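Side-chain contacts in putative aminotransferase (Actinomadura melliaura, PDB 4ZWV), which probably transfers an amino group to a sugar with the help of pyridoxal 5'-phosphate in making the aminopentose of the indolocarbazole AT2433: residues Glu311-Met316 and Val365-Ser370; Pro105-Met110 and Thr132-Asp137. All coordinates share one frame; numbering follows the deposited sequence.

Both contacts are largely buried, but they lie in different parts of the subunit, with centres 25 Å apart and nearest atoms about 13 Å apart. Interaction 1 is peripheral, about 28 Å from the centre of the chain, and joins the turn just after helix 303-312 to helix 358-369 through methyl groups packed on one threonine. Interaction 2 lies more centrally, about 12 Å from the chain centre, and joins two loops that follow strands of the seven-stranded sheet; here methyl groups meet an aromatic ring and a water links the polar groups. Interaction 2 approaches the cofactor site, whereas interaction 1 is remote from it. They share no helix or strand.

Interaction 1: Glu311-Met316 and Val365-Ser370; sequences EAAGIM and VATIRS
Thr367 sets OG1 anti to the carbonyl carbon, beside the backbone N (chi1 -63°), which leaves the methyl CG2 anti to that N, and both branches thereby face Ala313 and Ile315. Ile315 answers with CG1 anti to its own carbonyl carbon and an extended outer torsion (chi2 160°), which carries CD1 out to meet the threonine tip to tip. Ala313 CB lies 3.7 Å from Thr367 CG2. Ile315 CD1 stands 3.9 Å from Thr367 OG1. The threonine is thus met by two carbon groups, and the contact between the segments is one of van der Waals packing. Its hydroxyl is bonded within its own helix, to the carbonyl O of His363, which lets a polar atom sit among aliphatic groups. Replacing Thr367 by glycine would probably open a gap beside Ala313 CB and Ile315 CD1 and leave the carbonyl of His363 without its hydroxyl partner.

Gly314 has positive phi (67°) and ends helix 303-312 in a Schellman motif, its N bonded to Glu311 O at 3.1 Å; the chain then turns so that Ala313 and Ile315, on either side of the glycine in sequence, both point at Thr367. One turn further on, Ser370 OG bonds to Thr367 O at 2.7 Å, reaching it from the same face of the carbonyl plane as Ser370 N, and is also bonded to Lys309 NZ of helix 303-312.

Lys309 and Met310 of helix 303-312 also pack on Thr367, and His363 bonds through NE2 to Ala313 O. The contact therefore ties the turn that closes helix 303-312 to the last turns of helix 358-369, whose other flank, at Val365, rests on helix 243-273.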
loop_
_atom_site.group_PDB
_atom_site.type_symbol
_atom_site.label_atom_id
_atom_site.label_comp_id
_atom_site.label_asym_id
_atom_site.label_seq_id
_atom_site.Cartn_x
_atom_site.Cartn_y
_atom_site.Cartn_z
ATOM N N GLU A 311 3.439 -33.234 11.789
ATOM C CA GLU A 311 4.031 -32.473 12.891
ATOM C C GLU A 311 5.114 -33.274 13.614
ATOM O O GLU A 311 6.199 -32.757 13.876
ATOM C CB GLU A 311 2.944 -32.037 13.881
ATOM C CG GLU A 311 1.997 -30.987 13.314
ATOM C CD GLU A 311 0.717 -30.831 14.124
ATOM O OE1 GLU A 311 0.548 -31.557 15.128
ATOM O OE2 GLU A 311 -0.124 -29.983 13.749
ATOM N N ALA A 312 4.819 -34.536 13.918
ATOM C CA ALA A 312 5.765 -35.400 14.634
ATOM C C ALA A 312 7.013 -35.684 13.800
ATOM O O ALA A 312 8.084 -35.969 14.340
ATOM C CB ALA A 312 5.092 -36.703 15.030
ATOM N N ALA A 313 6.868 -35.604 12.481
ATOM C CA ALA A 313 7.981 -35.850 11.566
ATOM C C ALA A 313 8.699 -34.560 11.171
ATOM O O ALA A 313 9.592 -34.574 10.321
ATOM C CB ALA A 313 7.484 -36.573 10.321
ATOM N N GLY A 314 8.303 -33.443 11.771
ATOM C CA GLY A 314 8.932 -32.171 11.460
ATOM C C GLY A 314 8.653 -31.712 10.039
ATOM O O GLY A 314 9.529 -31.164 9.373
ATOM N N ILE A 315 7.435 -31.956 9.566
ATOM C CA ILE A 315 7.014 -31.499 8.245
ATOM C C ILE A 315 5.868 -30.511 8.402
ATOM O O ILE A 315 4.853 -30.835 9.004
ATOM C CB ILE A 315 6.565 -32.677 7.345
ATOM C CG1 ILE A 315 7.706 -33.679 7.159
ATOM C CG2 ILE A 315 6.057 -32.150 6.006
ATOM C CD1 ILE A 315 7.243 -35.066 6.708
HETATM N N MSE A 316 6.038 -29.297 7.891
HETATM C CA MSE A 316 4.984 -28.298 7.981
HETATM C C MSE A 316 3.979 -28.534 6.871
HETATM O O MSE A 316 4.332 -28.486 5.697
HETATM C CB MSE A 316 5.553 -26.885 7.891
HETATM C CG MSE A 316 4.498 -25.808 8.023
HETATM SE SE MSE A 316 5.280 -24.036 7.919
HETATM C CE MSE A 316 6.417 -24.131 9.499
ATOM N N VAL A 365 7.886 -38.254 1.650
ATOM C CA VAL A 365 7.261 -39.416 1.026
ATOM C C VAL A 365 7.247 -40.630 1.947
ATOM O O VAL A 365 6.221 -41.294 2.077
ATOM C CB VAL A 365 7.969 -39.783 -0.295
ATOM C CG1 VAL A 365 7.567 -41.182 -0.762
ATOM C CG2 VAL A 365 7.651 -38.737 -1.354
ATOM N N ALA A 366 8.372 -40.906 2.605
ATOM C CA ALA A 366 8.464 -42.061 3.493
ATOM C C ALA A 366 7.503 -41.931 4.671
ATOM O O ALA A 366 6.889 -42.914 5.102
ATOM C CB ALA A 366 9.890 -42.232 3.993
ATOM N N THR A 367 7.372 -40.712 5.185
ATOM C CA THR A 367 6.480 -40.455 6.304
ATOM C C THR A 367 5.027 -40.702 5.900
ATOM O O THR A 367 4.304 -41.424 6.582
ATOM C CB THR A 367 6.651 -39.018 6.837
ATOM O OG1 THR A 367 7.980 -38.863 7.350
ATOM C CG2 THR A 367 5.656 -38.737 7.951
ATOM N N ILE A 368 4.612 -40.118 4.781
ATOM C CA ILE A 368 3.255 -40.312 4.286
ATOM C C ILE A 368 2.960 -41.784 3.984
ATOM O O ILE A 368 1.912 -42.309 4.374
ATOM C CB ILE A 368 3.003 -39.463 3.021
ATOM C CG1 ILE A 368 3.015 -37.973 3.374
ATOM C CG2 ILE A 368 1.669 -39.820 2.376
ATOM C CD1 ILE A 368 2.943 -37.065 2.167
ATOM N N ARG A 369 3.895 -42.470 3.333
ATOM C CA ARG A 369 3.639 -43.852 2.931
ATOM C C ARG A 369 3.621 -44.829 4.110
ATOM O O ARG A 369 3.163 -45.961 3.966
ATOM C CB ARG A 369 4.670 -44.310 1.886
ATOM C CG ARG A 369 4.505 -43.608 0.539
ATOM C CD ARG A 369 5.289 -44.284 -0.582
ATOM N NE ARG A 369 4.618 -45.501 -1.035
ATOM C CZ ARG A 369 3.785 -45.566 -2.073
ATOM N NH1 ARG A 369 3.527 -44.485 -2.797
ATOM N NH2 ARG A 369 3.223 -46.725 -2.401
ATOM N N SER A 370 4.099 -44.393 5.271
ATOM C CA SER A 370 4.086 -45.240 6.457
ATOM C C SER A 370 2.730 -45.206 7.167
ATOM O O SER A 370 2.513 -45.957 8.121
ATOM C CB SER A 370 5.196 -44.829 7.433
ATOM O OG SER A 370 4.921 -43.581 8.046
#

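Interaction 2: Pro105-Met110 and Thr132-Asp137; sequences PATLTM and TGYPVD
The backbones of Pro105-Met110 and Thr132-Asp137, neither a regular helix nor a strand, come closest at Thr109 and Val136, with 6.8 Å between their CA atoms, and Leu108 takes positive phi (59°) between the two threonines that meet Tyr134. Thr109 brings its methyl to the edge of the tyrosine ring, near the ring plane, with CG2 4.4 Å from Tyr134 CD2. The same methyl lies 4.0 Å from Tyr134 O. Thr107 approaches the ring obliquely, its CG2 4.2 Å from Tyr134 CE2. The methyls touch the ring and the carbonyl by van der Waals contact, and the polar end of the ring is held elsewhere: Tyr134 OH bonds to the backbone N of Ser286, while Arg285 makes a cation-pi contact with the ring.

The methyl of Thr109 is anti to its carbonyl carbon, and OG1 lies between the backbone N and that carbon (chi1 57°). From there the hydroxyl shares a hydrogen bond with Thr107 OG1 at 2.9 Å and another with a water at 2.7 Å from Thr109 OG1. That water donates to Pro135 O, 3.0 Å away, and so bridges the two loops beside the methyl contacts.

Thr132 N bonds to His164, which binds pyridoxal 5'-phosphate in this protein, although the cofactor is absent from this chain, and the side chain of Tyr134 is about 8 Å from that of the histidine. In the fold, the contact joins the loop between strand 97-100 and helix 112-118 to the loop between strand 123-129 and helix 138-152, where Asp137 is the N-cap.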
loop_
_atom_site.group_PDB
_atom_site.type_symbol
_atom_site.label_atom_id
_atom_site.label_comp_id
_atom_site.label_asym_id
_atom_site.label_seq_id
_atom_site.Cartn_x
_atom_site.Cartn_y
_atom_site.Cartn_z
ATOM N N PRO A 105 -13.471 -29.796 -7.285
ATOM C CA PRO A 105 -12.729 -30.692 -6.388
ATOM C C PRO A 105 -11.513 -31.341 -7.044
ATOM O O PRO A 105 -10.573 -31.713 -6.338
ATOM C CB PRO A 105 -13.764 -31.765 -6.022
ATOM C CG PRO A 105 -15.084 -31.120 -6.250
ATOM C CD PRO A 105 -14.888 -30.177 -7.402
ATOM N N ALA A 106 -11.533 -31.472 -8.368
ATOM C CA ALA A 106 -10.443 -32.140 -9.078
ATOM C C ALA A 106 -9.204 -31.267 -9.269
ATOM O O ALA A 106 -8.115 -31.785 -9.519
ATOM C CB ALA A 106 -10.936 -32.640 -10.436
ATOM N N THR A 107 -9.363 -29.951 -9.148
ATOM C CA THR A 107 -8.260 -29.021 -9.399
ATOM C C THR A 107 -7.974 -28.049 -8.257
ATOM O O THR A 107 -6.897 -27.459 -8.203
ATOM C CB THR A 107 -8.529 -28.162 -10.654
ATOM O OG1 THR A 107 -9.696 -27.358 -10.442
ATOM C CG2 THR A 107 -8.730 -29.037 -11.884
ATOM N N LEU A 108 -8.956 -27.878 -7.371
ATOM C CA LEU A 108 -8.954 -26.847 -6.331
ATOM C C LEU A 108 -8.859 -25.435 -6.911
ATOM O O LEU A 108 -8.386 -24.514 -6.244
ATOM C CB LEU A 108 -7.832 -27.078 -5.312
ATOM C CG LEU A 108 -7.878 -28.449 -4.618
ATOM C CD1 LEU A 108 -6.855 -28.509 -3.465
ATOM C CD2 LEU A 108 -9.278 -28.808 -4.122
ATOM N N THR A 109 -9.310 -25.257 -8.147
ATOM C CA THR A 109 -9.469 -23.913 -8.681
ATOM C C THR A 109 -10.936 -23.699 -9.023
ATOM O O THR A 109 -11.740 -24.626 -8.927
ATOM C CB THR A 109 -8.594 -23.664 -9.912
ATOM O OG1 THR A 109 -8.909 -24.635 -10.908
ATOM C CG2 THR A 109 -7.119 -23.797 -9.550
HETATM N N MSE A 110 -11.281 -22.472 -9.399
HETATM C CA MSE A 110 -12.675 -22.094 -9.638
HETATM C C MSE A 110 -13.436 -23.067 -10.539
HETATM O O MSE A 110 -12.954 -23.460 -11.599
HETATM C CB MSE A 110 -12.735 -20.700 -10.253
HETATM C CG MSE A 110 -14.151 -20.201 -10.455
HETATM SE SE MSE A 110 -14.212 -18.436 -11.283
HETATM C CE MSE A 110 -13.839 -17.322 -9.743
ATOM N N THR A 132 -2.308 -22.013 -5.906
ATOM C CA THR A 132 -1.084 -22.791 -5.634
ATOM C C THR A 132 -0.153 -22.896 -6.842
ATOM O O THR A 132 0.844 -23.619 -6.793
ATOM C CB THR A 132 -1.373 -24.229 -5.094
ATOM O OG1 THR A 132 -1.838 -25.091 -6.141
ATOM C CG2 THR A 132 -2.380 -24.190 -3.958
ATOM N N GLY A 133 -0.440 -22.138 -7.894
ATOM C CA GLY A 133 0.434 -22.101 -9.060
ATOM C C GLY A 133 -0.118 -22.792 -10.289
ATOM O O GLY A 133 0.526 -22.800 -11.340
ATOM N N TYR A 134 -1.313 -23.371 -10.170
ATOM C CA TYR A 134 -1.892 -24.140 -11.277
ATOM C C TYR A 134 -2.856 -23.293 -12.096
ATOM O O TYR A 134 -3.822 -22.759 -11.567
ATOM C CB TYR A 134 -2.605 -25.384 -10.746
ATOM C CG TYR A 134 -3.167 -26.266 -11.838
ATOM C CD1 TYR A 134 -2.319 -26.908 -12.733
ATOM C CD2 TYR A 134 -4.535 -26.462 -11.970
ATOM C CE1 TYR A 134 -2.816 -27.731 -13.732
ATOM C CE2 TYR A 134 -5.046 -27.290 -12.977
ATOM C CZ TYR A 134 -4.179 -27.902 -13.852
ATOM O OH TYR A 134 -4.670 -28.718 -14.851
ATOM N N PRO A 135 -2.607 -23.166 -13.404
ATOM C CA PRO A 135 -3.466 -22.242 -14.153
ATOM C C PRO A 135 -4.897 -22.714 -14.401
ATOM O O PRO A 135 -5.159 -23.891 -14.658
ATOM C CB PRO A 135 -2.739 -22.092 -15.495
ATOM C CG PRO A 135 -1.317 -22.472 -15.200
ATOM C CD PRO A 135 -1.435 -23.585 -14.190
ATOM N N VAL A 136 -5.800 -21.746 -14.323
ATOM C CA VAL A 136 -7.182 -21.861 -14.763
ATOM C C VAL A 136 -7.258 -22.109 -16.270
ATOM O O VAL A 136 -6.369 -21.696 -17.021
ATOM C CB VAL A 136 -7.944 -20.548 -14.388
ATOM C CG1 VAL A 136 -9.376 -20.548 -14.869
ATOM C CG2 VAL A 136 -7.894 -20.325 -12.866
ATOM N N ASP A 137 -8.314 -22.795 -16.707
ATOM C CA ASP A 137 -8.585 -23.008 -18.123
ATOM C C ASP A 137 -9.043 -21.700 -18.788
ATOM O O ASP A 137 -10.247 -21.449 -18.931
ATOM C CB ASP A 137 -9.648 -24.104 -18.263
ATOM C CG ASP A 137 -9.865 -24.555 -19.697
ATOM O OD1 ASP A 137 -9.397 -23.895 -20.658
ATOM O OD2 ASP A 137 -10.547 -25.594 -19.860
HETATM O O HOH W 1 -7.514 -25.131 -13.223
#